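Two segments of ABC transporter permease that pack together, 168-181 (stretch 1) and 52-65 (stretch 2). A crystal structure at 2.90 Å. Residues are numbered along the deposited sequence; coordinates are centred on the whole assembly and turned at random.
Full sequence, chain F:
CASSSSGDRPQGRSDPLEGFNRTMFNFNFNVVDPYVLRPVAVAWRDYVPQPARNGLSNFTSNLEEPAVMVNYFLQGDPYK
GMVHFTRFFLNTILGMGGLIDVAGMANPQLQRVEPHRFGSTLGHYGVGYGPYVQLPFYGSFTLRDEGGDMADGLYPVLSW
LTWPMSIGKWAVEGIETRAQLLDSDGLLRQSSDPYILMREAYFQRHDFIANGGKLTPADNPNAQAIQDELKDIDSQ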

# COMPACT_ATOMS: atom_id res chain seq x y z
N GLY F 168 33.25 -40.81 -8.46
CA GLY F 168 33.61 -39.41 -8.58
C GLY F 168 33.83 -38.75 -7.24
O GLY F 168 34.86 -38.13 -6.98
N LYS F 169 32.85 -38.90 -6.34
CA LYS F 169 32.92 -38.23 -5.05
C LYS F 169 34.18 -38.65 -4.28
O LYS F 169 34.91 -37.79 -3.76
CB LYS F 169 31.62 -38.50 -4.28
CG LYS F 169 31.69 -38.26 -2.81
CD LYS F 169 30.41 -38.80 -2.19
CE LYS F 169 30.25 -38.37 -0.74
NZ LYS F 169 31.53 -37.91 -0.16
N TRP F 170 34.43 -39.96 -4.18
CA TRP F 170 35.67 -40.46 -3.57
C TRP F 170 36.92 -39.89 -4.27
O TRP F 170 37.90 -39.51 -3.62
CB TRP F 170 35.67 -41.98 -3.58
CG TRP F 170 36.98 -42.55 -3.18
CD1 TRP F 170 37.56 -42.46 -1.96
CD2 TRP F 170 37.89 -43.25 -4.02
NE1 TRP F 170 38.78 -43.09 -1.98
CE2 TRP F 170 39.01 -43.57 -3.25
CE3 TRP F 170 37.87 -43.62 -5.37
CZ2 TRP F 170 40.10 -44.25 -3.77
CZ3 TRP F 170 38.95 -44.29 -5.88
CH2 TRP F 170 40.05 -44.61 -5.09
N ALA F 171 36.90 -39.85 -5.61
CA ALA F 171 38.03 -39.32 -6.36
C ALA F 171 38.26 -37.84 -6.06
O ALA F 171 39.36 -37.44 -5.64
CB ALA F 171 37.80 -39.54 -7.86
N VAL F 172 37.22 -37.01 -6.28
CA VAL F 172 37.35 -35.56 -6.04
C VAL F 172 37.77 -35.28 -4.60
O VAL F 172 38.69 -34.49 -4.34
CB VAL F 172 36.03 -34.85 -6.38
CG1 VAL F 172 36.19 -33.36 -6.21
CG2 VAL F 172 35.64 -35.16 -7.82
N GLU F 173 37.14 -35.95 -3.63
CA GLU F 173 37.52 -35.81 -2.22
C GLU F 173 38.94 -36.31 -1.99
O GLU F 173 39.71 -35.67 -1.26
CB GLU F 173 36.51 -36.58 -1.36
CG GLU F 173 35.24 -35.82 -1.08
CD GLU F 173 34.26 -36.61 -0.25
OE1 GLU F 173 34.46 -37.84 -0.12
OE2 GLU F 173 33.27 -36.00 0.25
N GLY F 174 39.29 -37.46 -2.58
CA GLY F 174 40.63 -37.98 -2.43
C GLY F 174 41.69 -37.05 -2.99
O GLY F 174 42.71 -36.79 -2.34
N ILE F 175 41.47 -36.54 -4.20
CA ILE F 175 42.45 -35.62 -4.77
C ILE F 175 42.52 -34.35 -3.94
O ILE F 175 43.61 -33.80 -3.71
CB ILE F 175 42.13 -35.30 -6.24
CG1 ILE F 175 42.02 -36.58 -7.07
CG2 ILE F 175 43.15 -34.32 -6.81
CD1 ILE F 175 41.73 -36.35 -8.54
N GLU F 176 41.39 -33.91 -3.39
CA GLU F 176 41.43 -32.69 -2.60
C GLU F 176 42.18 -32.93 -1.30
O GLU F 176 43.12 -32.20 -0.96
CB GLU F 176 40.01 -32.14 -2.36
CG GLU F 176 39.99 -30.99 -1.36
CD GLU F 176 40.50 -29.69 -1.96
OE1 GLU F 176 41.27 -28.98 -1.27
OE2 GLU F 176 40.13 -29.39 -3.12
N THR F 177 41.84 -34.01 -0.59
CA THR F 177 42.57 -34.38 0.62
C THR F 177 44.07 -34.51 0.36
O THR F 177 44.89 -34.08 1.17
CB THR F 177 42.01 -35.68 1.19
OG1 THR F 177 40.60 -35.55 1.43
CG2 THR F 177 42.74 -36.05 2.50
N ARG F 178 44.45 -35.14 -0.76
CA ARG F 178 45.86 -35.19 -1.11
C ARG F 178 46.37 -33.79 -1.44
O ARG F 178 47.48 -33.41 -1.05
CB ARG F 178 46.11 -36.16 -2.27
CG ARG F 178 47.60 -36.30 -2.65
CD ARG F 178 48.36 -36.84 -1.45
NE ARG F 178 49.76 -37.16 -1.70
CZ ARG F 178 50.78 -36.43 -1.25
NH1 ARG F 178 50.54 -35.34 -0.53
NH2 ARG F 178 52.03 -36.80 -1.51
N ALA F 179 45.57 -33.01 -2.18
CA ALA F 179 45.99 -31.66 -2.52
C ALA F 179 46.26 -30.84 -1.26
O ALA F 179 47.22 -30.07 -1.20
CB ALA F 179 44.94 -30.97 -3.39
N GLN F 180 45.43 -31.00 -0.23
CA GLN F 180 45.70 -30.26 1.00
C GLN F 180 46.90 -30.83 1.73
O GLN F 180 47.73 -30.08 2.25
CB GLN F 180 44.47 -30.19 1.88
CG GLN F 180 43.23 -29.88 1.10
CD GLN F 180 42.26 -29.06 1.89
OE1 GLN F 180 41.57 -28.23 1.32
NE2 GLN F 180 42.24 -29.24 3.21
N LEU F 181 47.04 -32.16 1.75
CA LEU F 181 48.24 -32.74 2.36
C LEU F 181 49.51 -32.47 1.55
O LEU F 181 50.58 -32.93 1.96
CB LEU F 181 48.11 -34.26 2.54
CG LEU F 181 47.08 -34.86 3.49
CD1 LEU F 181 46.90 -36.33 3.16
CD2 LEU F 181 47.57 -34.70 4.91
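Stretch 2, residues 52-65: ARNGLSNFTSNLEE

Stretch 2 enters as a helix already under way at Ala52, and a type I turn spans Asn62 to Glu65. It crosses helix 168-180 at a signed angle of -130°, so the two helices run in roughly opposing directions, with axes 10.1 Å apart at their closest. The register descends accordingly: Lys169 lies by Thr60, Val172 by Leu56, Glu173 by Ser57 and Glu176 by Arg53, with CA atoms 6.2 to 7.7 Å apart.

Charged groups dominate the two ends of this contact. Lys169 is t at chi1, chi2 and chi3, and this extended chain carries its ammonium to the carboxylate of Glu64, with NZ of Lys169 2.6 Å from OE2 of Glu64. The same NZ of Lys169 forms a salt bridge with OE2 of Glu173, also at 2.6 Å. Glu173 and Glu64 can therefore bring their OE2 atoms to 3.7 Å, since the lysine they share offsets the repulsion. The aliphatic part of Lys169 is useful too: its CG packs 4.0 Å from CG2 of Thr60, a short, branched side chain that suits the place where the backbones come nearest.

In the middle the contact is apolar. Val172, chi1 t, sets its CG1 4.1 Å from CG of Leu56, whose chi1 of -101° lies between wells.

At the far end, Arg53 starts sideways from its CA, but chi1 m, chi2 t and chi3 p bring the guanidinium to Glu176. The glutamate, t then p, meets it with both oxygens: NH1 of Arg53 lies 2.5 Å from OE1 of Glu176, and NE of Arg53 donates to OE2 of Glu176 at 3.0 Å, almost linearly. Ala179, pointing toward stretch 2, is small enough to sit beside this pair, its CB 3.8 Å from NH1 of Arg53.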

# COMPACT_ATOMS: atom_id res chain seq x y z
N ALA F 52 36.26 -23.08 -6.98
CA ALA F 52 35.76 -24.35 -7.51
C ALA F 52 36.17 -25.51 -6.62
O ALA F 52 35.50 -26.55 -6.60
CB ALA F 52 36.25 -24.57 -8.94
N ARG F 53 37.29 -25.36 -5.91
CA ARG F 53 37.70 -26.34 -4.92
C ARG F 53 36.77 -26.31 -3.71
O ARG F 53 36.32 -27.35 -3.24
CB ARG F 53 39.15 -26.07 -4.50
CG ARG F 53 40.19 -26.45 -5.56
CD ARG F 53 41.62 -26.33 -5.03
NE ARG F 53 41.96 -27.14 -3.86
CZ ARG F 53 43.08 -26.97 -3.14
NH1 ARG F 53 43.32 -27.74 -2.09
NH2 ARG F 53 43.94 -26.02 -3.47
N ASN F 54 36.44 -25.10 -3.23
CA ASN F 54 35.50 -24.99 -2.11
C ASN F 54 34.10 -25.40 -2.52
O ASN F 54 33.36 -25.95 -1.70
CB ASN F 54 35.50 -23.57 -1.55
CG ASN F 54 36.78 -23.22 -0.82
OD1 ASN F 54 37.58 -22.40 -1.28
ND2 ASN F 54 36.97 -23.82 0.35
N GLY F 55 33.72 -25.14 -3.77
CA GLY F 55 32.39 -25.52 -4.20
C GLY F 55 32.27 -27.02 -4.37
O GLY F 55 31.24 -27.60 -4.02
N LEU F 56 33.32 -27.67 -4.87
CA LEU F 56 33.29 -29.12 -4.98
C LEU F 56 33.34 -29.79 -3.62
O LEU F 56 32.59 -30.74 -3.36
CB LEU F 56 34.45 -29.61 -5.85
CG LEU F 56 34.09 -29.95 -7.29
CD1 LEU F 56 32.98 -30.98 -7.32
CD2 LEU F 56 33.72 -28.69 -8.06
N SER F 57 34.20 -29.29 -2.72
CA SER F 57 34.32 -29.89 -1.39
C SER F 57 33.03 -29.74 -0.61
O SER F 57 32.59 -30.69 0.05
CB SER F 57 35.48 -29.25 -0.62
OG SER F 57 35.65 -29.87 0.66
N ASN F 58 32.41 -28.55 -0.67
CA ASN F 58 31.14 -28.34 0.02
C ASN F 58 30.06 -29.20 -0.60
O ASN F 58 29.27 -29.81 0.13
CB ASN F 58 30.75 -26.86 -0.05
CG ASN F 58 31.55 -25.98 0.93
OD1 ASN F 58 31.70 -26.30 2.11
ND2 ASN F 58 32.08 -24.87 0.42
N PHE F 59 30.06 -29.34 -1.92
CA PHE F 59 29.00 -30.08 -2.59
C PHE F 59 29.03 -31.56 -2.22
O PHE F 59 27.98 -32.17 -1.99
CB PHE F 59 29.10 -29.90 -4.10
CG PHE F 59 28.23 -30.82 -4.88
CD1 PHE F 59 28.74 -32.00 -5.40
CD2 PHE F 59 26.90 -30.52 -5.09
CE1 PHE F 59 27.93 -32.86 -6.12
CE2 PHE F 59 26.09 -31.38 -5.81
CZ PHE F 59 26.61 -32.56 -6.33
N THR F 60 30.23 -32.18 -2.16
CA THR F 60 30.27 -33.61 -1.86
C THR F 60 30.00 -33.85 -0.39
O THR F 60 29.24 -34.76 -0.03
CB THR F 60 31.62 -34.25 -2.25
OG1 THR F 60 32.73 -33.48 -1.75
CG2 THR F 60 31.75 -34.41 -3.76
N SER F 61 30.61 -33.03 0.48
CA SER F 61 30.34 -33.06 1.92
C SER F 61 28.85 -33.02 2.22
O SER F 61 28.38 -33.67 3.16
CB SER F 61 31.03 -31.90 2.62
OG SER F 61 31.06 -32.13 4.02
N ASN F 62 28.11 -32.20 1.47
CA ASN F 62 26.68 -32.03 1.70
C ASN F 62 25.92 -33.32 1.44
O ASN F 62 24.90 -33.57 2.10
CB ASN F 62 26.13 -30.91 0.80
CG ASN F 62 24.78 -30.37 1.29
OD1 ASN F 62 24.70 -29.73 2.35
ND2 ASN F 62 23.72 -30.66 0.54
N LEU F 63 26.40 -34.17 0.52
CA LEU F 63 25.71 -35.42 0.25
C LEU F 63 25.71 -36.36 1.45
O LEU F 63 24.92 -37.32 1.49
CB LEU F 63 26.35 -36.12 -0.94
CG LEU F 63 26.40 -35.45 -2.32
CD1 LEU F 63 26.98 -36.45 -3.33
CD2 LEU F 63 25.01 -35.01 -2.77
N GLU F 64 26.58 -36.11 2.43
CA GLU F 64 26.71 -36.93 3.62
C GLU F 64 25.98 -36.40 4.84
O GLU F 64 25.90 -37.13 5.84
CB GLU F 64 28.19 -37.08 3.97
CG GLU F 64 28.93 -37.85 2.93
CD GLU F 64 30.33 -38.12 3.34
OE1 GLU F 64 30.54 -38.32 4.56
OE2 GLU F 64 31.21 -38.06 2.46
N GLU F 65 25.45 -35.16 4.80
CA GLU F 65 24.85 -34.60 6.02
C GLU F 65 23.49 -35.18 6.38
O GLU F 65 23.18 -35.26 7.57
CB GLU F 65 24.76 -33.07 5.95
CG GLU F 65 26.06 -32.40 5.58
CD GLU F 65 26.82 -31.96 6.82
OE1 GLU F 65 26.30 -32.22 7.92
OE2 GLU F 65 27.93 -31.38 6.71